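PDB 5WTZ: binary enterotoxin of Clostridium perfringens component a from Clostridium perfringens, which probably transfers ADP-ribose to actin from NAD+ bound in a pocket of its C-terminal half, as the enzymatic component of a binary iota-like enterotoxin. Local coordinates for residues 58-66 with 347-355; 45-56 with 137-145. One frame throughout, in Å; residues are numbered along the deposited sequence.

Interaction 1: 58-66 with 347-355. With NAD (nicotinamide-adenine-dinucleotide), chain B.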
loop_
_atom_site.group_PDB
_atom_site.type_symbol
_atom_site.label_atom_id
_atom_site.label_comp_id
_atom_site.label_asym_id
_atom_site.label_seq_id
_atom_site.Cartn_x
_atom_site.Cartn_y
_atom_site.Cartn_z
ATOM N N LYS A 58 -8.206 4.568 -8.013
ATOM C CA LYS A 58 -8.162 5.236 -9.319
ATOM C C LYS A 58 -7.538 6.619 -9.202
ATOM O O LYS A 58 -6.620 6.977 -9.950
ATOM C CB LYS A 58 -9.570 5.382 -9.915
ATOM C CG LYS A 58 -10.227 4.107 -10.410
ATOM C CD LYS A 58 -11.676 4.397 -10.796
ATOM C CE LYS A 58 -12.374 3.152 -11.319
ATOM N NZ LYS A 58 -11.804 2.729 -12.627
ATOM N N LYS A 59 -8.051 7.400 -8.253
ATOM C CA LYS A 59 -7.698 8.802 -8.154
ATOM C C LYS A 59 -6.238 8.986 -7.761
ATOM O O LYS A 59 -5.529 9.794 -8.354
ATOM C CB LYS A 59 -8.599 9.513 -7.142
ATOM C CG LYS A 59 -8.371 11.012 -7.061
ATOM C CD LYS A 59 -9.076 11.596 -5.847
ATOM C CE LYS A 59 -8.799 13.096 -5.699
ATOM N NZ LYS A 59 -9.138 13.835 -6.940
ATOM N N LYS A 60 -5.784 8.238 -6.764
ATOM C CA LYS A 60 -4.443 8.469 -6.252
ATOM C C LYS A 60 -3.362 7.966 -7.209
ATOM O O LYS A 60 -2.238 8.459 -7.173
ATOM C CB LYS A 60 -4.278 7.840 -4.866
ATOM C CG LYS A 60 -4.310 6.338 -4.785
ATOM C CD LYS A 60 -4.453 5.976 -3.312
ATOM C CE LYS A 60 -4.137 4.534 -3.006
ATOM N NZ LYS A 60 -4.442 4.281 -1.557
ATOM N N PHE A 61 -3.700 7.021 -8.081
ATOM C CA PHE A 61 -2.716 6.547 -9.062
ATOM C C PHE A 61 -2.832 7.229 -10.434
ATOM O O PHE A 61 -2.036 6.960 -11.333
ATOM C CB PHE A 61 -2.831 5.040 -9.228
ATOM C CG PHE A 61 -2.310 4.262 -8.054
ATOM C CD1 PHE A 61 -0.955 4.245 -7.774
ATOM C CD2 PHE A 61 -3.180 3.561 -7.228
ATOM C CE1 PHE A 61 -0.455 3.536 -6.685
ATOM C CE2 PHE A 61 -2.687 2.844 -6.136
ATOM C CZ PHE A 61 -1.320 2.837 -5.873
ATOM N N ALA A 62 -3.820 8.105 -10.596
ATOM C CA ALA A 62 -4.062 8.775 -11.874
ATOM C C ALA A 62 -2.984 9.786 -12.252
ATOM O O ALA A 62 -2.140 10.192 -11.429
ATOM C CB ALA A 62 -5.416 9.472 -11.851
ATOM N N LEU A 63 -3.043 10.226 -13.508
ATOM C CA LEU A 63 -2.231 11.329 -13.978
ATOM C C LEU A 63 -2.656 12.607 -13.275
ATOM O O LEU A 63 -3.751 12.680 -12.725
ATOM C CB LEU A 63 -2.349 11.498 -15.491
ATOM C CG LEU A 63 -1.733 10.389 -16.337
ATOM C CD1 LEU A 63 -2.335 10.430 -17.730
ATOM C CD2 LEU A 63 -0.225 10.579 -16.393
ATOM N N ASP A 64 -1.794 13.616 -13.323
ATOM C CA ASP A 64 -1.977 14.839 -12.538
ATOM C C ASP A 64 -3.251 15.622 -12.825
ATOM O O ASP A 64 -3.860 16.150 -11.897
ATOM C CB ASP A 64 -0.772 15.760 -12.727
ATOM C CG ASP A 64 0.474 15.217 -12.062
ATOM O OD1 ASP A 64 0.503 14.006 -11.747
ATOM O OD2 ASP A 64 1.419 16.003 -11.837
ATOM N N ASN A 65 -3.655 15.718 -14.089
ATOM C CA ASN A 65 -4.827 16.522 -14.412
ATOM C C ASN A 65 -6.003 15.655 -14.803
ATOM O O ASN A 65 -6.859 16.035 -15.597
ATOM C CB ASN A 65 -4.516 17.540 -15.506
ATOM C CG ASN A 65 -3.507 18.574 -15.054
ATOM O OD1 ASN A 65 -2.594 18.935 -15.796
ATOM N ND2 ASN A 65 -3.625 18.998 -13.799
ATOM N N TYR A 66 -6.007 14.462 -14.227
ATOM C CA TYR A 66 -7.179 13.616 -14.154
ATOM C C TYR A 66 -8.167 14.279 -13.204
ATOM O O TYR A 66 -7.867 14.439 -12.018
ATOM C CB TYR A 66 -6.757 12.237 -13.664
ATOM C CG TYR A 66 -7.836 11.263 -13.289
ATOM C CD1 TYR A 66 -8.300 10.336 -14.207
ATOM C CD2 TYR A 66 -8.330 11.208 -11.989
ATOM C CE1 TYR A 66 -9.259 9.411 -13.857
ATOM C CE2 TYR A 66 -9.285 10.275 -11.625
ATOM C CZ TYR A 66 -9.747 9.382 -12.563
ATOM O OH TYR A 66 -10.702 8.453 -12.217
ATOM N N SER A 347 2.328 8.705 -5.662
ATOM C CA SER A 347 1.560 7.662 -6.321
ATOM C C SER A 347 1.057 8.129 -7.692
ATOM O O SER A 347 0.604 7.297 -8.488
ATOM C CB SER A 347 0.376 7.209 -5.441
ATOM O OG SER A 347 -0.446 8.303 -5.045
ATOM N N ASN A 348 1.149 9.441 -7.959
ATOM C CA ASN A 348 0.778 10.034 -9.258
ATOM C C ASN A 348 1.345 9.261 -10.440
ATOM O O ASN A 348 2.502 8.849 -10.407
ATOM C CB ASN A 348 1.259 11.497 -9.395
ATOM C CG ASN A 348 0.753 12.413 -8.294
ATOM O OD1 ASN A 348 0.788 12.067 -7.118
ATOM N ND2 ASN A 348 0.293 13.594 -8.677
ATOM N N ASN A 349 0.555 9.085 -11.498
ATOM C CA ASN A 349 1.104 8.547 -12.739
ATOM C C ASN A 349 2.097 9.545 -13.348
ATOM O O ASN A 349 2.030 10.732 -13.062
ATOM C CB ASN A 349 -0.013 8.225 -13.730
ATOM C CG ASN A 349 0.395 7.174 -14.756
ATOM O OD1 ASN A 349 1.564 6.768 -14.828
ATOM N ND2 ASN A 349 -0.575 6.729 -15.565
ATOM N N ILE A 350 3.023 9.051 -14.164
ATOM C CA ILE A 350 4.014 9.896 -14.826
ATOM C C ILE A 350 3.764 9.872 -16.329
ATOM O O ILE A 350 3.619 8.790 -16.909
ATOM C CB ILE A 350 5.452 9.423 -14.530
ATOM C CG1 ILE A 350 5.754 9.510 -13.030
ATOM C CG2 ILE A 350 6.457 10.231 -15.334
ATOM C CD1 ILE A 350 7.005 8.742 -12.602
ATOM N N SER A 351 3.700 11.053 -16.946
ATOM C CA SER A 351 3.321 11.189 -18.359
ATOM C C SER A 351 4.111 10.282 -19.289
ATOM O O SER A 351 3.532 9.628 -20.158
ATOM C CB SER A 351 3.478 12.639 -18.822
ATOM O OG SER A 351 2.420 13.439 -18.326
ATOM N N ALA A 352 5.428 10.231 -19.103
ATOM C CA ALA A 352 6.281 9.455 -20.006
ATOM C C ALA A 352 6.027 7.955 -19.865
ATOM O O ALA A 352 6.303 7.194 -20.797
ATOM C CB ALA A 352 7.760 9.770 -19.759
ATOM N N PHE A 353 5.504 7.543 -18.710
ATOM C CA PHE A 353 5.287 6.127 -18.419
ATOM C C PHE A 353 3.819 5.823 -18.132
ATOM O O PHE A 353 3.517 4.902 -17.372
ATOM C CB PHE A 353 6.154 5.700 -17.234
ATOM C CG PHE A 353 7.581 6.177 -17.338
ATOM C CD1 PHE A 353 8.374 5.779 -18.402
ATOM C CD2 PHE A 353 8.115 7.043 -16.390
ATOM C CE1 PHE A 353 9.689 6.230 -18.526
ATOM C CE2 PHE A 353 9.431 7.498 -16.503
ATOM C CZ PHE A 353 10.216 7.088 -17.573
ATOM N N ALA A 354 2.924 6.588 -18.750
ATOM C CA ALA A 354 1.493 6.591 -18.389
ATOM C C ALA A 354 0.802 5.269 -18.685
ATOM O O ALA A 354 -0.159 4.915 -18.014
ATOM C CB ALA A 354 0.778 7.708 -19.099
ATOM N N LYS A 355 1.299 4.532 -19.671
ATOM C CA LYS A 355 0.642 3.293 -20.064
ATOM C C LYS A 355 1.248 2.027 -19.465
ATOM O O LYS A 355 0.682 0.941 -19.643
ATOM C CB LYS A 355 0.613 3.189 -21.589
ATOM C CG LYS A 355 -0.360 4.190 -22.217
ATOM C CD LYS A 355 -0.538 3.980 -23.700
ATOM C CE LYS A 355 -1.554 4.982 -24.257
ATOM N NZ LYS A 355 -1.883 4.753 -25.691
HETATM P PA NAD B . 14.863 2.105 -16.313
HETATM O O1A NAD B . 16.307 2.103 -16.757
HETATM O O2A NAD B . 14.494 1.622 -14.943
HETATM O O5B NAD B . 13.970 1.256 -17.354
HETATM C C5B NAD B . 14.197 1.261 -18.768
HETATM C C4B NAD B . 13.672 -0.031 -19.363
HETATM O O4B NAD B . 14.430 -1.113 -18.807
HETATM C C3B NAD B . 12.205 -0.269 -19.013
HETATM O O3B NAD B . 11.560 -0.876 -20.144
HETATM C C2B NAD B . 12.280 -1.246 -17.847
HETATM O O2B NAD B . 11.134 -2.100 -17.768
HETATM C C1B NAD B . 13.560 -2.024 -18.126
HETATM N N9A NAD B . 14.170 -2.435 -16.845
HETATM C C8A NAD B . 14.545 -1.631 -15.834
HETATM N N7A NAD B . 15.056 -2.363 -14.805
HETATM C C5A NAD B . 14.980 -3.650 -15.163
HETATM C C6A NAD B . 15.340 -4.947 -14.554
HETATM N N6A NAD B . 15.886 -4.992 -13.318
HETATM N N1A NAD B . 15.082 -6.074 -15.261
HETATM C C2A NAD B . 14.545 -6.035 -16.493
HETATM N N3A NAD B . 14.208 -4.887 -17.113
HETATM C C4A NAD B . 14.391 -3.695 -16.498
HETATM O O3 NAD B . 14.345 3.615 -16.468
HETATM P PN NAD B . 12.839 4.178 -16.484
HETATM O O1N NAD B . 12.242 3.947 -15.113
HETATM O O2N NAD B . 12.155 3.671 -17.731
HETATM O O5D NAD B . 13.163 5.739 -16.699
HETATM C C5D NAD B . 14.045 6.451 -15.832
HETATM C C4D NAD B . 13.862 7.941 -16.058
HETATM O O4D NAD B . 12.626 8.360 -15.476
HETATM C C3D NAD B . 14.932 8.719 -15.318
HETATM O O3D NAD B . 15.055 10.003 -15.956
HETATM C C2D NAD B . 14.340 8.889 -13.936
HETATM O O2D NAD B . 14.848 10.059 -13.285
HETATM C C1D NAD B . 12.835 8.962 -14.204
HETATM N N1N NAD B . 12.015 8.262 -13.194
HETATM C C2N NAD B . 11.257 7.199 -13.532
HETATM C C3N NAD B . 10.482 6.545 -12.567
HETATM C C7N NAD B . 9.620 5.362 -12.913
HETATM O O7N NAD B . 9.883 4.618 -13.865
HETATM N N7N NAD B . 8.547 5.189 -12.157
HETATM C C4N NAD B . 10.467 6.990 -11.250
HETATM C C5N NAD B . 11.257 8.083 -10.928
HETATM C C6N NAD B . 12.020 8.698 -11.925
#
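Leu63 lays its CD2 methyl against CB of Asn349, 3.6 Å away, and also reaches CB of Ala354. This contact joins the two ADP-ribosyltransferase folds of the chain: the end of helix 36-61 and the turn after it, from the N-terminal fold, meet the loop between strands 341-344 and 358-364 of the NAD-binding one. Three polar bonds fasten the loop. Ser347 OG donates to Lys60 O at 2.8 Å, coming from above the carbonyl plane; with chi1 at 54°, OG stands between the backbone N and the carbonyl carbon of Ser347, facing Lys60. The backbone N of Asn349 gives a nearly straight bond to Ala62 O (2.9 Å, 167°). Asn348 ND2 donates to Asp64 OD1 at 3.1 Å, approaching from above the carboxylate plane, with the two flat groups 79° apart, while Asn348 OD1 takes a bond from Asn218. The amide of Asn349 is held at both ends, OD1 by the N of Ile350 and ND2 by Ala354 O, which fixes its rotation where Leu63 crosses it. Arg300, which is seen to bind NADH, donates through NH2 to Phe61 O and Ser347 O, so the junction also adjoins the nucleotide site. Further along the loop, Ile350 and Phe353 line that pocket: Phe353 has the carboxamide oxygen O7N over one ring face, and its CZ lies 3.4 Å from NAD O5D.

Interaction 2: 45-56 with 137-145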
loop_
_atom_site.group_PDB
_atom_site.type_symbol
_atom_site.label_atom_id
_atom_site.label_comp_id
_atom_site.label_asym_id
_atom_site.label_seq_id
_atom_site.Cartn_x
_atom_site.Cartn_y
_atom_site.Cartn_z
ATOM N N TYR A 45 -21.326 6.477 1.702
ATOM C CA TYR A 45 -20.448 5.353 2.017
ATOM C C TYR A 45 -21.280 4.138 2.446
ATOM O O TYR A 45 -20.969 3.006 2.077
ATOM C CB TYR A 45 -19.419 5.724 3.103
ATOM C CG TYR A 45 -18.398 4.630 3.318
ATOM C CD1 TYR A 45 -17.270 4.539 2.512
ATOM C CD2 TYR A 45 -18.576 3.672 4.310
ATOM C CE1 TYR A 45 -16.329 3.516 2.696
ATOM C CE2 TYR A 45 -17.652 2.659 4.505
ATOM C CZ TYR A 45 -16.540 2.581 3.698
ATOM O OH TYR A 45 -15.644 1.556 3.896
ATOM N N ILE A 46 -22.322 4.369 3.236
ATOM C CA ILE A 46 -23.214 3.283 3.611
ATOM C C ILE A 46 -23.793 2.613 2.365
ATOM O O ILE A 46 -23.853 1.391 2.300
ATOM C CB ILE A 46 -24.354 3.773 4.508
ATOM C CG1 ILE A 46 -23.810 4.237 5.857
ATOM C CG2 ILE A 46 -25.405 2.680 4.700
ATOM C CD1 ILE A 46 -24.838 4.939 6.705
ATOM N N LYS A 47 -24.177 3.411 1.364
ATOM C CA LYS A 47 -24.842 2.907 0.147
ATOM C C LYS A 47 -23.909 2.228 -0.855
ATOM O O LYS A 47 -24.285 1.244 -1.494
ATOM C CB LYS A 47 -25.569 4.049 -0.567
ATOM C CG LYS A 47 -26.819 4.563 0.141
ATOM C CD LYS A 47 -28.038 3.701 -0.176
ATOM C CE LYS A 47 -29.201 4.014 0.762
ATOM N NZ LYS A 47 -28.832 3.785 2.195
ATOM N N ASN A 48 -22.708 2.757 -1.028
ATOM C CA ASN A 48 -21.775 2.106 -1.939
ATOM C C ASN A 48 -20.318 2.316 -1.578
ATOM O O ASN A 48 -19.564 2.918 -2.341
ATOM C CB ASN A 48 -22.017 2.571 -3.378
ATOM C CG ASN A 48 -21.812 1.449 -4.395
ATOM O OD1 ASN A 48 -20.852 0.669 -4.301
ATOM N ND2 ASN A 48 -22.725 1.350 -5.360
ATOM N N SER A 49 -19.921 1.789 -0.421
ATOM C CA SER A 49 -18.534 1.826 0.016
ATOM C C SER A 49 -17.570 1.289 -1.028
ATOM O O SER A 49 -16.486 1.829 -1.197
ATOM C CB SER A 49 -18.374 1.034 1.315
ATOM O OG SER A 49 -18.824 -0.301 1.146
ATOM N N SER A 50 -17.961 0.234 -1.739
ATOM C CA SER A 50 -17.032 -0.397 -2.673
ATOM C C SER A 50 -16.651 0.561 -3.806
ATOM O O SER A 50 -15.484 0.655 -4.194
ATOM C CB SER A 50 -17.629 -1.685 -3.240
ATOM O OG SER A 50 -16.666 -2.353 -4.038
ATOM N N GLU A 51 -17.640 1.294 -4.301
ATOM C CA GLU A 51 -17.409 2.268 -5.357
ATOM C C GLU A 51 -16.504 3.424 -4.891
ATOM O O GLU A 51 -15.603 3.844 -5.611
ATOM C CB GLU A 51 -18.747 2.780 -5.859
ATOM C CG GLU A 51 -18.731 4.113 -6.569
ATOM C CD GLU A 51 -20.074 4.426 -7.162
ATOM O OE1 GLU A 51 -20.937 5.024 -6.465
ATOM O OE2 GLU A 51 -20.274 4.057 -8.337
ATOM N N ILE A 52 -16.742 3.931 -3.687
ATOM C CA ILE A 52 -15.901 4.976 -3.116
ATOM C C ILE A 52 -14.470 4.486 -2.912
ATOM O O ILE A 52 -13.493 5.176 -3.252
ATOM C CB ILE A 52 -16.490 5.472 -1.791
ATOM C CG1 ILE A 52 -17.809 6.182 -2.088
ATOM C CG2 ILE A 52 -15.477 6.388 -1.048
ATOM C CD1 ILE A 52 -18.703 6.396 -0.899
ATOM N N ASN A 53 -14.333 3.281 -2.381
ATOM C CA ASN A 53 -13.002 2.776 -2.093
ATOM C C ASN A 53 -12.234 2.468 -3.372
ATOM O O ASN A 53 -11.035 2.725 -3.450
ATOM C CB ASN A 53 -13.073 1.545 -1.185
ATOM C CG ASN A 53 -13.437 1.904 0.240
ATOM O OD1 ASN A 53 -13.111 2.988 0.715
ATOM N ND2 ASN A 53 -14.114 0.996 0.931
ATOM N N SER A 54 -12.928 1.955 -4.381
ATOM C CA SER A 54 -12.266 1.655 -5.632
ATOM C C SER A 54 -11.839 2.959 -6.298
ATOM O O SER A 54 -10.747 3.047 -6.862
ATOM C CB SER A 54 -13.171 0.834 -6.544
ATOM O OG SER A 54 -13.213 -0.507 -6.084
ATOM N N TYR A 55 -12.686 3.978 -6.191
ATOM C CA TYR A 55 -12.356 5.291 -6.733
ATOM C C TYR A 55 -11.121 5.910 -6.067
ATOM O O TYR A 55 -10.293 6.506 -6.755
ATOM C CB TYR A 55 -13.555 6.246 -6.614
ATOM C CG TYR A 55 -13.270 7.612 -7.209
ATOM C CD1 TYR A 55 -13.312 7.810 -8.584
ATOM C CD2 TYR A 55 -12.922 8.689 -6.400
ATOM C CE1 TYR A 55 -13.038 9.055 -9.139
ATOM C CE2 TYR A 55 -12.651 9.939 -6.941
ATOM C CZ TYR A 55 -12.705 10.111 -8.310
ATOM O OH TYR A 55 -12.435 11.340 -8.853
ATOM N N SER A 56 -10.979 5.777 -4.748
ATOM C CA SER A 56 -9.815 6.333 -4.062
ATOM C C SER A 56 -8.528 5.806 -4.688
ATOM O O SER A 56 -7.541 6.519 -4.786
ATOM C CB SER A 56 -9.837 6.006 -2.568
ATOM O OG SER A 56 -9.500 4.650 -2.336
ATOM N N GLN A 137 -3.610 -0.795 3.473
ATOM C CA GLN A 137 -5.059 -0.888 3.329
ATOM C C GLN A 137 -5.627 0.299 2.551
ATOM O O GLN A 137 -5.708 1.414 3.076
ATOM C CB GLN A 137 -5.710 -0.978 4.710
ATOM C CG GLN A 137 -5.110 -2.075 5.582
ATOM C CD GLN A 137 -5.385 -3.464 5.042
ATOM O OE1 GLN A 137 -6.532 -3.805 4.730
ATOM N NE2 GLN A 137 -4.349 -4.283 4.957
ATOM N N ASP A 138 -6.039 0.049 1.305
ATOM C CA ASP A 138 -6.566 1.104 0.434
ATOM C C ASP A 138 -7.988 1.510 0.802
ATOM O O ASP A 138 -8.790 0.682 1.221
ATOM C CB ASP A 138 -6.535 0.670 -1.023
ATOM C CG ASP A 138 -5.133 0.495 -1.523
ATOM O OD1 ASP A 138 -4.432 1.520 -1.636
ATOM O OD2 ASP A 138 -4.740 -0.653 -1.775
ATOM N N GLY A 139 -8.297 2.788 0.620
ATOM C CA GLY A 139 -9.628 3.293 0.909
ATOM C C GLY A 139 -9.952 3.345 2.393
ATOM O O GLY A 139 -9.066 3.214 3.244
ATOM N N PHE A 140 -11.224 3.564 2.701
ATOM C CA PHE A 140 -11.706 3.493 4.072
ATOM C C PHE A 140 -11.980 2.037 4.414
ATOM O O PHE A 140 -12.306 1.227 3.544
ATOM C CB PHE A 140 -12.970 4.340 4.268
ATOM C CG PHE A 140 -12.802 5.776 3.867
ATOM C CD1 PHE A 140 -12.263 6.695 4.741
ATOM C CD2 PHE A 140 -13.165 6.198 2.596
ATOM C CE1 PHE A 140 -12.091 8.018 4.353
ATOM C CE2 PHE A 140 -12.997 7.511 2.206
ATOM C CZ PHE A 140 -12.460 8.425 3.086
ATOM N N LYS A 141 -11.840 1.700 5.685
ATOM C CA LYS A 141 -12.053 0.335 6.124
ATOM C C LYS A 141 -13.103 0.315 7.222
ATOM O O LYS A 141 -12.886 0.851 8.302
ATOM C CB LYS A 141 -10.732 -0.281 6.612
ATOM C CG LYS A 141 -10.856 -1.714 7.123
ATOM C CD LYS A 141 -11.584 -2.604 6.124
ATOM C CE LYS A 141 -11.392 -4.084 6.453
ATOM N NZ LYS A 141 -11.997 -4.982 5.422
ATOM N N ASP A 142 -14.253 -0.283 6.941
ATOM C CA ASP A 142 -15.271 -0.407 7.964
ATOM C C ASP A 142 -15.211 -1.800 8.553
ATOM O O ASP A 142 -14.933 -2.773 7.844
ATOM C CB ASP A 142 -16.661 -0.085 7.414
ATOM C CG ASP A 142 -17.001 -0.864 6.158
ATOM O OD1 ASP A 142 -16.554 -0.463 5.056
ATOM O OD2 ASP A 142 -17.739 -1.865 6.274
ATOM N N VAL A 143 -15.431 -1.877 9.862
ATOM C CA VAL A 143 -15.272 -3.109 10.619
ATOM C C VAL A 143 -16.354 -3.260 11.676
ATOM O O VAL A 143 -17.193 -2.374 11.838
ATOM C CB VAL A 143 -13.900 -3.158 11.308
ATOM C CG1 VAL A 143 -12.802 -3.225 10.273
ATOM C CG2 VAL A 143 -13.721 -1.939 12.195
ATOM N N THR A 144 -16.319 -4.370 12.409
ATOM C CA THR A 144 -17.292 -4.613 13.471
ATOM C C THR A 144 -16.617 -4.646 14.848
ATOM O O THR A 144 -15.402 -4.837 14.954
ATOM C CB THR A 144 -18.065 -5.921 13.225
ATOM O OG1 THR A 144 -17.178 -7.039 13.321
ATOM C CG2 THR A 144 -18.671 -5.908 11.846
ATOM N N MET A 145 -17.411 -4.454 15.900
ATOM C CA MET A 145 -16.883 -4.266 17.253
ATOM C C MET A 145 -16.653 -5.555 18.027
ATOM O O MET A 145 -15.991 -5.548 19.064
ATOM C CB MET A 145 -17.829 -3.385 18.066
ATOM C CG MET A 145 -18.041 -2.026 17.459
ATOM S SD MET A 145 -19.241 -1.027 18.346
ATOM C CE MET A 145 -19.618 0.129 17.018
HETATM O O HOH W 1 -19.018 -1.850 3.670
HETATM O O HOH W 2 -7.122 4.838 -0.797
#
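A very short hydrogen bond, 2.5 Å from Tyr45 OH to Asp142 OD1, ties helix 36-61 to strand 141-144. Tyr45, with CG trans to its N (chi1 -173°), carries its hydroxyl out to the anti lone pair of OD1, ring and carboxylate planes standing 81° apart; OD2 is engaged by Arg179 in a salt bridge, which probably helps keep the aspartate charged. Water 1 links OD2 to Ser49 OG. About two turns beyond Tyr45, Asn53 OD1 accepts from the N of Phe140 at 2.8 Å, the donor lying above the carbonyl plane, while Asn53 ND2 makes a weak bond back to Tyr45 OH. Gly139, at a positive phi of 71°, brings its CA within 3.5 Å of Asn53 OD1. Ser56 OG, bonded to Asn53 O, accepts from water 2, and the same water takes the N-H of Gly139. Beside these bonds Phe140 CB packs on Tyr45 CE1 at 3.8 Å, and Ile52 CG2 meets the edge of the Phe140 ring. Helix 36-61 thus packs across the three-stranded sheet, Tyr45 also touching Leu181 of strand 179-182 and Tyr171 of strand 168-171, while Phe140 reaches Ile79 of helix 70-83.

Both interactions draw on helix 36-61, their centres about 22 Å apart. Along the chain their segments alternate: 45-56, 58-66, 137-145, 347-355. Interaction 2 stays within the N-terminal ADP-ribosyltransferase region, seating the helix beside strand 141-144, whereas interaction 1 carries the end of that helix across to the C-terminal region, whose five-stranded sheet repeats the 1-3-5-4-2 strand order of the first. The two contacts meet directly in a salt bridge between Lys60 and Asp138, and Asp138 also pairs with Arg361 of strand 358-364. One helix therefore connects the N-terminal half, anchored at interaction 2, with a loop bordering the nucleotide pocket.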